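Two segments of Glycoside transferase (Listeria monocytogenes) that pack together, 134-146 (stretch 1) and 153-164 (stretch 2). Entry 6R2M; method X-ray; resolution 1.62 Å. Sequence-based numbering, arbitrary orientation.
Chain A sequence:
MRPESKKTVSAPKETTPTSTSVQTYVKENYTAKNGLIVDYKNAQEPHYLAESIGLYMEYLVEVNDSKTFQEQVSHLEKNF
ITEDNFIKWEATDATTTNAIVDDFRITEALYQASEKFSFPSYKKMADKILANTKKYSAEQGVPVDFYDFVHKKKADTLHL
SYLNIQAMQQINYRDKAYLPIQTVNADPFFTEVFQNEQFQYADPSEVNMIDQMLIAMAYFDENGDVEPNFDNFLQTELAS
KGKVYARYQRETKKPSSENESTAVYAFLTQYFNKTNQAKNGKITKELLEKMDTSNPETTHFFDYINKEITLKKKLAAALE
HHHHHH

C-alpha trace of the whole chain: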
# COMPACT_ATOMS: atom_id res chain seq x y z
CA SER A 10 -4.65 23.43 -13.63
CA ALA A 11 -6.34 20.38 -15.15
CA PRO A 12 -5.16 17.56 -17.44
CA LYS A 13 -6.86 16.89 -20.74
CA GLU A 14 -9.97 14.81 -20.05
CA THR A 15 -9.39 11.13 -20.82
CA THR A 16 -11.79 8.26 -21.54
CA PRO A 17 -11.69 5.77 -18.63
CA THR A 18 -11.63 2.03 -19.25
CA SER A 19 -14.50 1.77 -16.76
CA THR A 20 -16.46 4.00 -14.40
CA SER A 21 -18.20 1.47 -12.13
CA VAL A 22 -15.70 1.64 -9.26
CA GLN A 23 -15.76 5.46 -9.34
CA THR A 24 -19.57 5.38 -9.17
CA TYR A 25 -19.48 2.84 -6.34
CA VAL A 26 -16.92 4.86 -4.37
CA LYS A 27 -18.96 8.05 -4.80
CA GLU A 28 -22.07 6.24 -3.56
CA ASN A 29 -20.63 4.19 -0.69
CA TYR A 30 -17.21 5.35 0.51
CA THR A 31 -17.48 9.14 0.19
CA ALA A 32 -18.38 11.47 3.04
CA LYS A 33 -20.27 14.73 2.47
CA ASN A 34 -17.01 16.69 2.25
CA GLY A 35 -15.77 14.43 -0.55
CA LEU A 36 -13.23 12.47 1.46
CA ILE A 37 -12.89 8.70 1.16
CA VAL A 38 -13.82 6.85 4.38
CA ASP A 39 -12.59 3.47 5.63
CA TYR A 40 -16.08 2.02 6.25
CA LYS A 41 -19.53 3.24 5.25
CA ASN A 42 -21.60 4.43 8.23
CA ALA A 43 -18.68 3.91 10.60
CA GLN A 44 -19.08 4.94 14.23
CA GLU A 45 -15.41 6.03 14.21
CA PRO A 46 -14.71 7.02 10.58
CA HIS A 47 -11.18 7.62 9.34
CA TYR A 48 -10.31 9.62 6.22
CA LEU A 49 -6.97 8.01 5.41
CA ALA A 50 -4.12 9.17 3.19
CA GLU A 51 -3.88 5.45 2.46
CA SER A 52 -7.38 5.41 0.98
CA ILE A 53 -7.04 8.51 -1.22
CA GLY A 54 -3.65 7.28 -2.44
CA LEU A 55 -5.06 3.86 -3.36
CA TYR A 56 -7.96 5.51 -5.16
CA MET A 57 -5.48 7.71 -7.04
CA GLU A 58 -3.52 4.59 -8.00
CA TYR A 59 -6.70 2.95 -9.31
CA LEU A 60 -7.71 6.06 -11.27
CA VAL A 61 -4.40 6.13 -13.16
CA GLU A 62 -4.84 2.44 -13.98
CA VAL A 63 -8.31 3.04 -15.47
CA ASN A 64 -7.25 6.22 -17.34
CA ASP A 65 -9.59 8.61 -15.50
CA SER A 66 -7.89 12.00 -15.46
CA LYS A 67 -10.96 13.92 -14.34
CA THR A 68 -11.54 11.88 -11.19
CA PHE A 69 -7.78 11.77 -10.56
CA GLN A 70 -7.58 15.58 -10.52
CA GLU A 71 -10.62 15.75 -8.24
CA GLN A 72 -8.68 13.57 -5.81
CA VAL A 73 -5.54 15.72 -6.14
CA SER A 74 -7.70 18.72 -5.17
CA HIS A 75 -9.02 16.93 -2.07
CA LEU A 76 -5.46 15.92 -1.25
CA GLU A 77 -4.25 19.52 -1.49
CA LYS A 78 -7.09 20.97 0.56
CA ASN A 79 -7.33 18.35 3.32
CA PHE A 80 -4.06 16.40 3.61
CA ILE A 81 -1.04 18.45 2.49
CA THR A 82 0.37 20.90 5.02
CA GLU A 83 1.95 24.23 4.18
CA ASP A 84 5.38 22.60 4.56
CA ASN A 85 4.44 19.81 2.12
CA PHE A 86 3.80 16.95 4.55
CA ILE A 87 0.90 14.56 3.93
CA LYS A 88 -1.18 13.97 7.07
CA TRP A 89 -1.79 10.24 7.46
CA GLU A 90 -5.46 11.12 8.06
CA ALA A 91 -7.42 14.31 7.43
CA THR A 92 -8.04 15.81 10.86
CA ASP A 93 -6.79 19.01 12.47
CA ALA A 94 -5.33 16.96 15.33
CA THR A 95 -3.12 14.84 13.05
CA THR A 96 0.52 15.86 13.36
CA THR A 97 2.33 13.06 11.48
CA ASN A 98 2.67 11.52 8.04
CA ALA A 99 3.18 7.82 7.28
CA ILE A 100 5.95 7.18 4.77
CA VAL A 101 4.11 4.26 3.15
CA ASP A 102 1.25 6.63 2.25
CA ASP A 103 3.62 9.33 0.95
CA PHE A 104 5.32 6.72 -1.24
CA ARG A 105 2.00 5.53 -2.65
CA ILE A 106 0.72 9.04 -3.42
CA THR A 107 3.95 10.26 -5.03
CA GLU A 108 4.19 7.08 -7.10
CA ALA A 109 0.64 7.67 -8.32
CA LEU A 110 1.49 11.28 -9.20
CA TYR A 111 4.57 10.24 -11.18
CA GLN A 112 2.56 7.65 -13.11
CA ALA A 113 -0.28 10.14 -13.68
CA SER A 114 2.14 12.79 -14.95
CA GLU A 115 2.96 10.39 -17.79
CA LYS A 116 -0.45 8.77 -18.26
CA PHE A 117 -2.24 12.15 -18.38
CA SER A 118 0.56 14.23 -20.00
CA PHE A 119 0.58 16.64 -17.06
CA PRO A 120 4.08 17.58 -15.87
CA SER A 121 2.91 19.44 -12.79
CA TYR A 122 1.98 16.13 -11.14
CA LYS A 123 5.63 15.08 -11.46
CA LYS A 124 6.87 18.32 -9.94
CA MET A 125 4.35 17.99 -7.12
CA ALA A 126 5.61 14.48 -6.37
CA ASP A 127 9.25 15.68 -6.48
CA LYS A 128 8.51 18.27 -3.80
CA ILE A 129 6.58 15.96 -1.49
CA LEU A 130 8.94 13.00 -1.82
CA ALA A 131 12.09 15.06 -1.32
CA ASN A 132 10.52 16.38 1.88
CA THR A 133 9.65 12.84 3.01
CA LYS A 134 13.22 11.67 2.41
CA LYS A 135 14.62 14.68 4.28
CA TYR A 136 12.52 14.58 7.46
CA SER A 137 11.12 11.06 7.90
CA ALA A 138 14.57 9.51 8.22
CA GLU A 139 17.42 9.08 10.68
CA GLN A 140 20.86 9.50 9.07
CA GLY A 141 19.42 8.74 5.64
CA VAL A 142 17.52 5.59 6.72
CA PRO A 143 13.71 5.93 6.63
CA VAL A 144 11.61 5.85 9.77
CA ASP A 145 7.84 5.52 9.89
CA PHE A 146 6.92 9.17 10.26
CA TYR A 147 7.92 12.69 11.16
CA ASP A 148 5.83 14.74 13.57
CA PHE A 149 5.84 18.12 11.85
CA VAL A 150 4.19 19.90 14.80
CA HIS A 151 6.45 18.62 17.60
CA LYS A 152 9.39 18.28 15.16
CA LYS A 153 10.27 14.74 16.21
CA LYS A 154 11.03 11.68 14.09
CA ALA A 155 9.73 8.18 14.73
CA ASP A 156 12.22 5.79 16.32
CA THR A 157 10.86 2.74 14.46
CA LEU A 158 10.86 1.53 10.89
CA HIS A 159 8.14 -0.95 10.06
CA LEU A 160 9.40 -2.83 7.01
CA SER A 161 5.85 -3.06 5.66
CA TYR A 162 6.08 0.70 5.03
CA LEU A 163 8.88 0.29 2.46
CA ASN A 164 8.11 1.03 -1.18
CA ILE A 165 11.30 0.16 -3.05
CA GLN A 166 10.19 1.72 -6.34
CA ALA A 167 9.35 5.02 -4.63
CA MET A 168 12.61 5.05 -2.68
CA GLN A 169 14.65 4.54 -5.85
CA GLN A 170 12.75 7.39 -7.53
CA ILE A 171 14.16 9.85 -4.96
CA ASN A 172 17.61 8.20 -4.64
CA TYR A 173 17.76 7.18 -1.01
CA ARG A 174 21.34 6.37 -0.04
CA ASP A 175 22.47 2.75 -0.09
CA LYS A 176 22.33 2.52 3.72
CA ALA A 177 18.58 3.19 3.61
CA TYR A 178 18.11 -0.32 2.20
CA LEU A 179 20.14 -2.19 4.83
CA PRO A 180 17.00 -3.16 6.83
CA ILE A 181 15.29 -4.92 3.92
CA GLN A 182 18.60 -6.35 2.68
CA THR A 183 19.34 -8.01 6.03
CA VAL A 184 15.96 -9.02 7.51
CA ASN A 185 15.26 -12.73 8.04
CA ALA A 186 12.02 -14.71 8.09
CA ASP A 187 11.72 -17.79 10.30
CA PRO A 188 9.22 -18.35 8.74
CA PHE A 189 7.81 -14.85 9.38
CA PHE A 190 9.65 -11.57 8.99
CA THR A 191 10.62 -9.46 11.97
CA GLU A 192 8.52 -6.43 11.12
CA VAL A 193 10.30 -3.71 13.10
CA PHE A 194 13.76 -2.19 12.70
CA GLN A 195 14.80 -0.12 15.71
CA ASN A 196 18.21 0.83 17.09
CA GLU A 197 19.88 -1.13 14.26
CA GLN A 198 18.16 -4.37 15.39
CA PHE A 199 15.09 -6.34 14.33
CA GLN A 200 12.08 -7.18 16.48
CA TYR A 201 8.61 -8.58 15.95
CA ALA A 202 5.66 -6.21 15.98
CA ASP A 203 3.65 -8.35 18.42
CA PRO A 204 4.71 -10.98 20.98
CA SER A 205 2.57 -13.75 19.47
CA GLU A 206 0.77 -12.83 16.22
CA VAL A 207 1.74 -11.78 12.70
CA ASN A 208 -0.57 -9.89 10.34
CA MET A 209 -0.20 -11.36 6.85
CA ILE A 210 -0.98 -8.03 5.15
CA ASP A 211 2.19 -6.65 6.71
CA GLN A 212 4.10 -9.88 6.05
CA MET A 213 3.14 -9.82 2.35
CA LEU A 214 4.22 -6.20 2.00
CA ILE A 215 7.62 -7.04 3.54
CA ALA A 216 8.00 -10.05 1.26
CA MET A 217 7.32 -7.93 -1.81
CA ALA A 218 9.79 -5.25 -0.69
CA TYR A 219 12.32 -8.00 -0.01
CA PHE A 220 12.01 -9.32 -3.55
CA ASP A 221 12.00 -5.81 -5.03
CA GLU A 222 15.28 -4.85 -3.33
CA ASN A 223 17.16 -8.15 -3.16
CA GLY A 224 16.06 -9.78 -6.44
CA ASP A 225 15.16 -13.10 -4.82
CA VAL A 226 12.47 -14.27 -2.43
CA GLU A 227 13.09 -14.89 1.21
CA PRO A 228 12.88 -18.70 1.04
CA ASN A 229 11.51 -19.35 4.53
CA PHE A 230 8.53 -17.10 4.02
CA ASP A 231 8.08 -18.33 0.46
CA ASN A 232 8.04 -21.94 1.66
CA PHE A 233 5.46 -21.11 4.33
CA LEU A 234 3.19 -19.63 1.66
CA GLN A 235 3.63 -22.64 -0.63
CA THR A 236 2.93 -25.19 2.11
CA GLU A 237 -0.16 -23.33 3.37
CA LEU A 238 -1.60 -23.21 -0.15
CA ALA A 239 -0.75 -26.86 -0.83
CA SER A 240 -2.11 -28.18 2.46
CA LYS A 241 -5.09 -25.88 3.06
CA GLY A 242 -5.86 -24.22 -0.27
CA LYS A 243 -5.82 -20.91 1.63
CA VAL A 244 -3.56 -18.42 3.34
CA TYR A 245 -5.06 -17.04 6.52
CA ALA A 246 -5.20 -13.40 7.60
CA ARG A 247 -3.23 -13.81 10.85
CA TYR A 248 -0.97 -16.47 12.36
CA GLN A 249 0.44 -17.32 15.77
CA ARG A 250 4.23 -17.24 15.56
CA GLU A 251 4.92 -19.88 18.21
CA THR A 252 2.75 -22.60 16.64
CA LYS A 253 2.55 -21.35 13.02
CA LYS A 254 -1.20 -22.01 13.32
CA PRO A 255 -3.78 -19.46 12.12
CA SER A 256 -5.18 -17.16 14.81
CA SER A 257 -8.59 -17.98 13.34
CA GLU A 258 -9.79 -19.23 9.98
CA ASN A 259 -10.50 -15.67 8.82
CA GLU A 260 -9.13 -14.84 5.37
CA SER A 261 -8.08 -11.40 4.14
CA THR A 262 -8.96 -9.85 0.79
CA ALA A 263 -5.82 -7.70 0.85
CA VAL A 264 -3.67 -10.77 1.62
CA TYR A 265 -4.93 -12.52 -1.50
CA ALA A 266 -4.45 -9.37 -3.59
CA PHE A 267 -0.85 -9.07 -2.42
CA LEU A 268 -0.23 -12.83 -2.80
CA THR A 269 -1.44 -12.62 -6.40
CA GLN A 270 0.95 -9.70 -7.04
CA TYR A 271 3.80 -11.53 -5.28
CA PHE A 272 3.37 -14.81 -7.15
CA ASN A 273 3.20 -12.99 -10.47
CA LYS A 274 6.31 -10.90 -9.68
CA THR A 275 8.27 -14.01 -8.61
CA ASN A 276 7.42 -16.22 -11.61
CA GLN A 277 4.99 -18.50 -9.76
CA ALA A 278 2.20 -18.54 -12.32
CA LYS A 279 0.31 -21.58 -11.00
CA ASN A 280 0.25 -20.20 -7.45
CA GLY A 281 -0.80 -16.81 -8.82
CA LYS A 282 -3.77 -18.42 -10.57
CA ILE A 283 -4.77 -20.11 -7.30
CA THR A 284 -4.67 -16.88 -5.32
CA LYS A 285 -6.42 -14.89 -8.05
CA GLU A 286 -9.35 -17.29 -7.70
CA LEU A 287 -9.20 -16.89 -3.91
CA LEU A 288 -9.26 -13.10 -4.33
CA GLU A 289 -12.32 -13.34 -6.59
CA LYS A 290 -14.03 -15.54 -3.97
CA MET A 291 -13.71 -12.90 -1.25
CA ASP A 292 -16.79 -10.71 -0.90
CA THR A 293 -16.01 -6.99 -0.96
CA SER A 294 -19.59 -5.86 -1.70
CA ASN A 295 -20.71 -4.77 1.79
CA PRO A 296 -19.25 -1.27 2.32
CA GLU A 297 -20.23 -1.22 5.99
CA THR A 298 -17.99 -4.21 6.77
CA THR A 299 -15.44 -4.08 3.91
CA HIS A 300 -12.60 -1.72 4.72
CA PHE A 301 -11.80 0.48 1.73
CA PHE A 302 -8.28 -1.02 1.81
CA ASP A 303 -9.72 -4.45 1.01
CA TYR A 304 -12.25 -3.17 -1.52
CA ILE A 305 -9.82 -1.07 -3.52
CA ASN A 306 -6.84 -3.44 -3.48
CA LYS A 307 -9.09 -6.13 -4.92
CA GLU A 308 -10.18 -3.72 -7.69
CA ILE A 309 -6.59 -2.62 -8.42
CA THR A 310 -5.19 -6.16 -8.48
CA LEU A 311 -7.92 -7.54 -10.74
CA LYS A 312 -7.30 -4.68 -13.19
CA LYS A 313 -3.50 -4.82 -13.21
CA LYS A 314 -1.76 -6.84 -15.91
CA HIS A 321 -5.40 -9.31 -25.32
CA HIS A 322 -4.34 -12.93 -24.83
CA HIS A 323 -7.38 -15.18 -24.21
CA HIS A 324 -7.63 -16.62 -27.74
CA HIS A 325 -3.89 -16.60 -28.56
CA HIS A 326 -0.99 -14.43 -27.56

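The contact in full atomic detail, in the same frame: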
# COMPACT_ATOMS: atom_id res chain seq x y z
N LYS A 134 11.87 12.19 2.25
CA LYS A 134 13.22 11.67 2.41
C LYS A 134 14.02 12.48 3.42
O LYS A 134 14.81 11.93 4.20
CB LYS A 134 13.93 11.65 1.06
CG LYS A 134 15.41 11.30 1.11
CD LYS A 134 16.01 11.37 -0.29
CE LYS A 134 17.52 11.45 -0.28
NZ LYS A 134 18.01 11.60 -1.68
N LYS A 135 13.82 13.80 3.42
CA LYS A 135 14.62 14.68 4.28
C LYS A 135 14.26 14.52 5.75
O LYS A 135 15.14 14.42 6.61
CB LYS A 135 14.45 16.13 3.82
CG LYS A 135 15.17 17.16 4.71
CD LYS A 135 15.09 18.54 4.10
CE LYS A 135 15.80 19.56 4.98
NZ LYS A 135 15.62 20.94 4.45
N TYR A 136 12.96 14.49 6.07
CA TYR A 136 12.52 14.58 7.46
C TYR A 136 12.14 13.25 8.08
O TYR A 136 12.35 13.06 9.28
CB TYR A 136 11.35 15.56 7.57
CG TYR A 136 11.79 16.99 7.42
CD1 TYR A 136 12.44 17.64 8.45
CD2 TYR A 136 11.60 17.67 6.22
CE1 TYR A 136 12.88 18.95 8.31
CE2 TYR A 136 12.04 19.00 6.07
CZ TYR A 136 12.67 19.62 7.12
OH TYR A 136 13.10 20.92 6.98
N SER A 137 11.56 12.32 7.32
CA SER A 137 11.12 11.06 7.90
C SER A 137 12.22 10.00 7.81
O SER A 137 12.05 8.90 7.28
CB SER A 137 9.82 10.61 7.24
OG SER A 137 9.18 9.68 8.09
N ALA A 138 13.37 10.34 8.37
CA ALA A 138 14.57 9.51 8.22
C ALA A 138 15.54 9.87 9.32
O ALA A 138 15.56 10.99 9.82
CB ALA A 138 15.24 9.74 6.86
N GLU A 139 16.36 8.89 9.70
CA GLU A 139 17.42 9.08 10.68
C GLU A 139 18.72 8.69 9.99
O GLU A 139 18.92 7.51 9.66
CB GLU A 139 17.16 8.26 11.94
CG GLU A 139 18.30 8.27 12.95
CD GLU A 139 18.63 9.67 13.45
OE1 GLU A 139 17.75 10.54 13.44
OE2 GLU A 139 19.79 9.89 13.87
N GLN A 140 19.57 9.69 9.74
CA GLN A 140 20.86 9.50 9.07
C GLN A 140 20.70 8.84 7.70
O GLN A 140 21.51 7.99 7.31
CB GLN A 140 21.82 8.71 9.96
CG GLN A 140 22.34 9.53 11.13
CD GLN A 140 23.47 10.46 10.75
OE1 GLN A 140 23.32 11.33 9.89
NE2 GLN A 140 24.63 10.27 11.37
N GLY A 141 19.66 9.23 6.98
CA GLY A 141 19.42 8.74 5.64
C GLY A 141 18.61 7.46 5.55
O GLY A 141 18.29 7.03 4.43
N VAL A 142 18.28 6.84 6.68
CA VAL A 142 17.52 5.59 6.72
C VAL A 142 16.08 5.93 7.10
O VAL A 142 15.87 6.56 8.14
CB VAL A 142 18.12 4.60 7.74
CG1 VAL A 142 17.38 3.26 7.70
CG2 VAL A 142 19.63 4.44 7.48
N PRO A 143 15.08 5.50 6.33
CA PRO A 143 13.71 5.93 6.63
C PRO A 143 13.24 5.44 7.99
O PRO A 143 13.62 4.36 8.45
CB PRO A 143 12.89 5.30 5.50
CG PRO A 143 13.75 4.17 4.97
CD PRO A 143 15.16 4.67 5.12
N VAL A 144 12.40 6.26 8.62
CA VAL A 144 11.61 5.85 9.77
C VAL A 144 10.14 6.11 9.44
O VAL A 144 9.82 6.75 8.43
CB VAL A 144 12.04 6.56 11.07
CG1 VAL A 144 13.47 6.18 11.44
CG2 VAL A 144 11.93 8.09 10.93
N ASP A 145 9.24 5.62 10.29
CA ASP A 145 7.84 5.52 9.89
C ASP A 145 7.20 6.87 9.62
O ASP A 145 6.28 6.98 8.80
CB ASP A 145 7.02 4.80 10.95
CG ASP A 145 7.33 3.32 11.02
OD1 ASP A 145 7.85 2.77 10.03
OD2 ASP A 145 7.07 2.71 12.08
N PHE A 146 7.64 7.91 10.33
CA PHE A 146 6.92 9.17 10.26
C PHE A 146 7.78 10.27 10.85
O PHE A 146 8.80 10.02 11.51
CB PHE A 146 5.58 9.12 10.99
CG PHE A 146 5.68 8.81 12.45
CD1 PHE A 146 6.07 9.79 13.38
CD2 PHE A 146 5.35 7.56 12.91
CE1 PHE A 146 6.15 9.48 14.73
CE2 PHE A 146 5.43 7.25 14.26
CZ PHE A 146 5.82 8.22 15.17
N LYS A 153 9.63 15.95 15.71
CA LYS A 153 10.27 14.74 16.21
C LYS A 153 10.06 13.63 15.20
O LYS A 153 8.97 13.50 14.64
CB LYS A 153 9.70 14.33 17.58
CG LYS A 153 9.56 15.47 18.57
CD LYS A 153 10.74 15.55 19.54
CE LYS A 153 10.83 16.94 20.18
NZ LYS A 153 9.49 17.59 20.38
N LYS A 154 11.10 12.83 14.98
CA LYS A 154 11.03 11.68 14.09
C LYS A 154 10.62 10.43 14.86
O LYS A 154 10.88 10.30 16.06
CB LYS A 154 12.39 11.45 13.41
CG LYS A 154 12.99 12.66 12.69
CD LYS A 154 14.51 12.71 12.86
CE LYS A 154 15.21 13.42 11.72
NZ LYS A 154 14.31 14.34 10.97
N ALA A 155 9.98 9.50 14.16
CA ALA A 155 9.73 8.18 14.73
C ALA A 155 11.05 7.47 15.02
O ALA A 155 12.06 7.69 14.35
CB ALA A 155 8.88 7.33 13.78
N ASP A 156 11.03 6.59 16.02
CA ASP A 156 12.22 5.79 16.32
C ASP A 156 12.06 4.35 15.86
O ASP A 156 12.85 3.49 16.25
CB ASP A 156 12.56 5.84 17.81
CG ASP A 156 11.40 5.47 18.70
OD1 ASP A 156 10.46 4.78 18.24
OD2 ASP A 156 11.42 5.87 19.88
N THR A 157 11.05 4.06 15.03
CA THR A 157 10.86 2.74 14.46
C THR A 157 10.81 2.84 12.95
O THR A 157 10.38 3.86 12.40
CB THR A 157 9.55 2.07 14.94
OG1 THR A 157 8.43 2.90 14.63
CG2 THR A 157 9.58 1.85 16.43
N LEU A 158 11.22 1.76 12.28
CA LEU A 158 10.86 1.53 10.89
C LEU A 158 10.12 0.21 10.81
O LEU A 158 10.70 -0.84 11.09
CB LEU A 158 12.08 1.51 9.97
CG LEU A 158 11.79 1.08 8.53
CD1 LEU A 158 10.87 2.10 7.83
CD2 LEU A 158 13.08 0.87 7.73
N HIS A 159 8.86 0.26 10.42
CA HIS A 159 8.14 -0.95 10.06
C HIS A 159 8.45 -1.28 8.60
O HIS A 159 8.21 -0.45 7.71
CB HIS A 159 6.65 -0.76 10.29
CG HIS A 159 6.28 -0.79 11.74
ND1 HIS A 159 6.61 0.22 12.61
CD2 HIS A 159 5.64 -1.73 12.48
CE1 HIS A 159 6.18 -0.08 13.82
NE2 HIS A 159 5.59 -1.26 13.77
N LEU A 160 8.98 -2.48 8.36
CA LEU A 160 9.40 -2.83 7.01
C LEU A 160 8.24 -2.87 6.04
O LEU A 160 8.45 -2.73 4.82
CB LEU A 160 10.13 -4.17 7.03
CG LEU A 160 11.42 -4.15 7.86
CD1 LEU A 160 12.04 -5.52 7.89
CD2 LEU A 160 12.38 -3.13 7.27
N SER A 161 7.02 -3.07 6.53
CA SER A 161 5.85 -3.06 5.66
C SER A 161 5.55 -1.68 5.09
O SER A 161 4.70 -1.57 4.21
CB SER A 161 4.63 -3.58 6.41
OG SER A 161 4.23 -2.67 7.44
N TYR A 162 6.23 -0.64 5.56
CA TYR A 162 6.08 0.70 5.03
C TYR A 162 7.01 0.96 3.85
O TYR A 162 6.92 2.03 3.24
CB TYR A 162 6.36 1.72 6.13
CG TYR A 162 5.19 2.06 7.05
CD1 TYR A 162 4.12 1.17 7.22
CD2 TYR A 162 5.17 3.27 7.73
CE1 TYR A 162 3.06 1.50 8.07
CE2 TYR A 162 4.13 3.60 8.58
CZ TYR A 162 3.07 2.72 8.73
OH TYR A 162 2.03 3.07 9.57
N LEU A 163 7.90 0.02 3.50
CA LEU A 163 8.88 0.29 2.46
C LEU A 163 8.25 0.13 1.09
O LEU A 163 7.50 -0.83 0.83
CB LEU A 163 10.09 -0.63 2.59
CG LEU A 163 10.93 -0.48 3.86
CD1 LEU A 163 11.95 -1.60 3.94
CD2 LEU A 163 11.63 0.85 3.93
N ASN A 164 8.54 1.08 0.21
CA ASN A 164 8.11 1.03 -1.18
C ASN A 164 9.40 1.21 -1.97
O ASN A 164 9.91 2.33 -2.08
CB ASN A 164 7.08 2.12 -1.46
CG ASN A 164 6.53 2.08 -2.87
OD1 ASN A 164 7.25 1.84 -3.84
ND2 ASN A 164 5.24 2.35 -2.99
O HOH W 1 16.11 14.91 8.99

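The carboxylate of Asp145 is the hub of this contact, accepting three hydrogen bonds from two residues of the facing stretch. Its CA-to-CB bond points toward that stretch, and the side chain, with chi1 in the m well, divides its oxygens between backbone and side-chain donors. Asp145 OD1 takes the backbone N of His159 at 2.7 Å in a nearly straight bond (167°). Asp145 OD2 receives both the hydroxyl OG1 of Thr157 (2.9 Å) and the imidazole ND1 of His159 (2.6 Å), lying near the plane of the His159 ring, as a lone-pair acceptor should for an N-H in that plane. Because Asp145 N also donates to Thr157 O (3.0 Å), backbone and side chain of one residue together hold the segment from Thr157 to His159. Tyr162 closes in on the same carboxylate, its CD2 3.6 Å from Asp145 OD1.

A second backbone bond joins Ala155 N to Phe146 O (2.9 Å, 171°), and the Ala155 methyl lies over the face of the Phe146 ring: CB sits 3.4 Å from the centroid of that ring and only 7° off its normal, a close CH-pi contact. The same Ala155 CB lies 4.2 Å from Val144 CB, so this small side chain is packed between valine and phenylalanine. Farther along, Pro143 CG meets Leu163 CD2 at 4.1 Å and Leu158 CD2 at 4.4 Å, giving the contact an apolar flank.

At the other end, Lys154 reaches back to the end of the helix. Lys154 NZ donates to Tyr136 O (2.9 Å), a carbonyl that otherwise accepts only a weak bond from Ala138 N within its own stretch (3.0 Å). A water extends this link, accepting from Lys154 NZ (2.7 Å) and donating to Lys135 O (2.6 Å), so that the ammonium serves two successive carbonyls, one directly and one through solvent.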